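PDB 1K7J: protein yciO from Escherichia coli, which is of unknown function but belongs to the SUA5/YrdC family and probably binds double-stranded RNA. Local coordinates for residues 110-113 with 118-121; 131-134 with 139-142. One frame throughout, in Å; residues are numbered along the deposited sequence.

Contact 1: 110-113 with 118-121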
loop_
_atom_site.group_PDB
_atom_site.type_symbol
_atom_site.label_atom_id
_atom_site.label_comp_id
_atom_site.label_asym_id
_atom_site.label_seq_id
_atom_site.Cartn_x
_atom_site.Cartn_y
_atom_site.Cartn_z
ATOM N N ARG A 110 8.168 -9.050 -12.053
ATOM C CA ARG A 110 7.078 -8.275 -12.648
ATOM C C ARG A 110 6.602 -7.090 -11.814
ATOM O O ARG A 110 5.978 -6.167 -12.341
ATOM C CB ARG A 110 5.885 -9.189 -12.944
ATOM C CG ARG A 110 5.372 -9.939 -11.726
ATOM C CD ARG A 110 4.295 -10.946 -12.099
ATOM N NE ARG A 110 4.053 -11.885 -11.006
ATOM C CZ ARG A 110 3.375 -11.598 -9.901
ATOM N NH1 ARG A 110 2.849 -10.392 -9.728
ATOM N NH2 ARG A 110 3.248 -12.517 -8.952
ATOM N N LEU A 111 6.896 -7.111 -10.518
ATOM C CA LEU A 111 6.474 -6.032 -9.630
ATOM C C LEU A 111 7.505 -4.915 -9.507
ATOM O O LEU A 111 7.216 -3.859 -8.947
ATOM C CB LEU A 111 6.156 -6.591 -8.243
ATOM C CG LEU A 111 5.031 -7.627 -8.205
ATOM C CD1 LEU A 111 4.822 -8.094 -6.774
ATOM C CD2 LEU A 111 3.752 -7.026 -8.767
ATOM N N LEU A 112 8.700 -5.146 -10.038
ATOM C CA LEU A 112 9.762 -4.150 -9.973
ATOM C C LEU A 112 9.756 -3.263 -11.208
ATOM O O LEU A 112 9.450 -3.722 -12.311
ATOM C CB LEU A 112 11.120 -4.840 -9.831
ATOM C CG LEU A 112 11.290 -5.728 -8.594
ATOM C CD1 LEU A 112 12.677 -6.353 -8.597
ATOM C CD2 LEU A 112 11.076 -4.905 -7.328
ATOM N N GLN A 113 10.090 -1.990 -11.016
ATOM C CA GLN A 113 10.116 -1.038 -12.118
ATOM C C GLN A 113 11.061 -1.575 -13.187
ATOM O O GLN A 113 12.215 -1.901 -12.910
ATOM C CB GLN A 113 10.573 0.335 -11.617
ATOM C CG GLN A 113 10.012 1.498 -12.419
ATOM C CD GLN A 113 10.689 1.661 -13.764
ATOM O OE1 GLN A 113 10.060 2.054 -14.746
ATOM N NE2 GLN A 113 11.983 1.374 -13.810
ATOM N N THR A 118 12.997 -0.865 -8.972
ATOM C CA THR A 118 12.537 -0.345 -7.695
ATOM C C THR A 118 11.079 -0.673 -7.414
ATOM O O THR A 118 10.350 -1.164 -8.278
ATOM C CB THR A 118 12.679 1.178 -7.650
ATOM O OG1 THR A 118 12.016 1.744 -8.788
ATOM C CG2 THR A 118 14.146 1.578 -7.656
ATOM N N ILE A 119 10.668 -0.392 -6.184
ATOM C CA ILE A 119 9.298 -0.605 -5.749
ATOM C C ILE A 119 9.105 0.219 -4.479
ATOM O O ILE A 119 10.057 0.440 -3.726
ATOM C CB ILE A 119 9.014 -2.112 -5.490
ATOM C CG1 ILE A 119 7.538 -2.313 -5.138
ATOM C CG2 ILE A 119 9.933 -2.647 -4.401
ATOM C CD1 ILE A 119 7.071 -3.755 -5.277
ATOM N N GLY A 120 7.887 0.701 -4.264
ATOM C CA GLY A 120 7.610 1.507 -3.089
ATOM C C GLY A 120 7.358 0.644 -1.871
ATOM O O GLY A 120 6.623 -0.342 -1.946
HETATM N N MSE A 121 7.979 1.008 -0.754
HETATM C CA MSE A 121 7.828 0.272 0.495
HETATM C C MSE A 121 7.011 1.152 1.431
HETATM O O MSE A 121 7.317 2.335 1.607
HETATM C CB MSE A 121 9.202 -0.036 1.088
HETATM C CG MSE A 121 10.153 -0.739 0.105
HETATM SE SE MSE A 121 9.425 -2.372 -0.666
HETATM C CE MSE A 121 9.484 -3.466 0.918
HETATM O O HOH W 1 7.475 -1.163 -8.849
#

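Contact 2: 131-134 with 139-142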
loop_
_atom_site.group_PDB
_atom_site.type_symbol
_atom_site.label_atom_id
_atom_site.label_comp_id
_atom_site.label_asym_id
_atom_site.label_seq_id
_atom_site.Cartn_x
_atom_site.Cartn_y
_atom_site.Cartn_z
ATOM N N ALA A 131 -3.627 -5.200 11.115
ATOM C CA ALA A 131 -4.257 -6.486 11.397
ATOM C C ALA A 131 -4.250 -7.372 10.151
ATOM O O ALA A 131 -3.992 -8.573 10.235
ATOM C CB ALA A 131 -5.692 -6.275 11.892
ATOM N N LEU A 132 -4.535 -6.780 8.994
ATOM C CA LEU A 132 -4.537 -7.539 7.748
ATOM C C LEU A 132 -3.148 -8.120 7.480
ATOM O O LEU A 132 -3.008 -9.295 7.125
ATOM C CB LEU A 132 -4.957 -6.641 6.576
ATOM C CG LEU A 132 -6.425 -6.199 6.529
ATOM C CD1 LEU A 132 -6.616 -5.144 5.440
ATOM C CD2 LEU A 132 -7.318 -7.406 6.265
ATOM N N LEU A 133 -2.119 -7.299 7.657
ATOM C CA LEU A 133 -0.754 -7.750 7.417
ATOM C C LEU A 133 -0.336 -8.827 8.407
ATOM O O LEU A 133 0.305 -9.803 8.030
ATOM C CB LEU A 133 0.208 -6.562 7.470
ATOM C CG LEU A 133 -0.034 -5.540 6.352
ATOM C CD1 LEU A 133 0.862 -4.331 6.564
ATOM C CD2 LEU A 133 0.221 -6.184 4.987
ATOM N N GLU A 134 -0.704 -8.658 9.673
ATOM C CA GLU A 134 -0.359 -9.652 10.683
ATOM C C GLU A 134 -0.966 -11.004 10.321
ATOM O O GLU A 134 -0.316 -12.042 10.444
ATOM C CB GLU A 134 -0.871 -9.221 12.059
ATOM C CG GLU A 134 -0.403 -10.122 13.193
ATOM C CD GLU A 134 -0.992 -9.727 14.534
ATOM O OE1 GLU A 134 -1.052 -8.512 14.824
ATOM O OE2 GLU A 134 -1.386 -10.630 15.302
ATOM N N PRO A 139 4.046 -9.179 3.043
ATOM C CA PRO A 139 3.555 -7.926 2.464
ATOM C C PRO A 139 2.385 -8.128 1.518
ATOM O O PRO A 139 2.176 -9.212 0.982
ATOM C CB PRO A 139 4.776 -7.376 1.726
ATOM C CG PRO A 139 5.921 -7.932 2.502
ATOM C CD PRO A 139 5.478 -9.353 2.754
HETATM N N MSE A 140 1.630 -7.059 1.317
HETATM C CA MSE A 140 0.494 -7.079 0.416
HETATM C C MSE A 140 0.852 -6.180 -0.766
HETATM O O MSE A 140 1.312 -5.060 -0.568
HETATM C CB MSE A 140 -0.737 -6.540 1.151
HETATM C CG MSE A 140 -2.014 -6.491 0.347
HETATM SE SE MSE A 140 -3.557 -6.819 1.478
HETATM C CE MSE A 140 -3.178 -5.582 2.911
ATOM N N LEU A 141 0.693 -6.681 -1.988
ATOM C CA LEU A 141 0.973 -5.862 -3.161
ATOM C C LEU A 141 -0.135 -4.823 -3.161
ATOM O O LEU A 141 -1.316 -5.172 -3.083
ATOM C CB LEU A 141 0.909 -6.693 -4.440
ATOM C CG LEU A 141 1.012 -5.878 -5.732
ATOM C CD1 LEU A 141 2.350 -5.146 -5.786
ATOM C CD2 LEU A 141 0.856 -6.804 -6.925
ATOM N N SER A 142 0.233 -3.551 -3.244
ATOM C CA SER A 142 -0.765 -2.494 -3.190
ATOM C C SER A 142 -0.433 -1.264 -4.014
ATOM O O SER A 142 0.612 -1.179 -4.656
ATOM C CB SER A 142 -0.947 -2.040 -1.737
ATOM O OG SER A 142 -1.142 -3.132 -0.856
#

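Contact 1: 110-113 with 118-121
Gln113 and Thr118 are joined through their backbones: the amide N of Gln113 donates to the carbonyl O of Thr118 over 2.9 Å. The bond is nearly straight (166° at the hydrogen) and reaches the oxygen in the carbonyl plane. The same oxygen meets CA of Leu112 at 3.5 Å in a CA-H...O contact. A water lies 2.7 Å from O of Leu111 and 2.9 Å from O of Thr118, within bridging distance of both, but which of the acceptors in reach its protons serve is not settled.

The apolar part centres on Ile119, which points its CB toward residues 110-113. Its CG1 branch stands anti to the backbone N (chi1 -176°) and carries CD1 to the backbone of Leu111, 3.7 Å from its O, with CB of that leucine at 4.2 Å. The shorter branch, CG2, serves the neighbouring residue, touching CD2 of Leu112 at 3.9 Å. Leu111 and Leu112 thus each take a different branch of one isoleucine.

Beside the backbone bond, the side chains of Gln113 and Thr118 run alongside each other in the same direction, and CB of Gln113 packs 3.5 Å from OG1 of Thr118. The hydroxyl is hydrogen-bonded to Asn64 OD1.

Strand 118-122 pairs with the antiparallel strand 97-102, as the backbone bonding of Ile119 with Leu101 attests. The arrangement is therefore the closing end of a long, irregular connection between neighbouring antiparallel strands in the mixed sheet of a YrdC-like domain.

Contact 2: 131-134 with 139-142
Leu133 sets CG anti to its own carbonyl carbon (chi1 -65°), which places CD2 near the strand. Met140, present as selenomethionine, has CG anti to the backbone N; its chi2 of 147° lies off the fully extended value and chi3 (49°) bends the chain again, and together these torsions place the terminal methyl CE beside helix 127-136.

The two side chains cross at about a right angle. CD2 of Leu133 fits against both ends of the Met140 side chain, 4.0 Å from CB and equally 4.0 Å from CE, and also comes within 4.0 Å of the backbone N of Met140. One leucine methyl therefore covers the root of the selenomethionine as well as its tip. CE also touches the residue before Leu133, lying 4.2 Å from CB of Leu132.

Around this small buried interface, Tyr32 of strand 30-34 touches both Leu132 and Met140, while Ile17 and Ala20 of helix 14-25 pack on Leu132. Met140 is held in the sheet by backbone bonding with Met68.

Helix and strand thus meet through aliphatic carbon and the selenoether side chain of Met140. With no hydrogen bond between the two segments, what they contribute directly to each other is apolar van der Waals packing and the burial of the surface it covers.

In the fold
From the N terminus, strand 97-102 leads into the loop that contact 1 closes, where residues 110-113 return to strand 118-122. The chain then passes from that strand to helix 127-136, and contact 2 closes the turn from the helix into strand 140-144. The two closures follow in series, neither enclosing the other. Strands 118-122 and 140-144 belong to the same mixed sheet, separated by strand 66-68; contact 1 joins the loop to the start of strand 118-122, whereas contact 2 packs a helix against a strand of the same sheet. Their centres are about 16 Å apart, yet they touch, Leu111 CD2 lying 3.4 Å from Leu141 CD2.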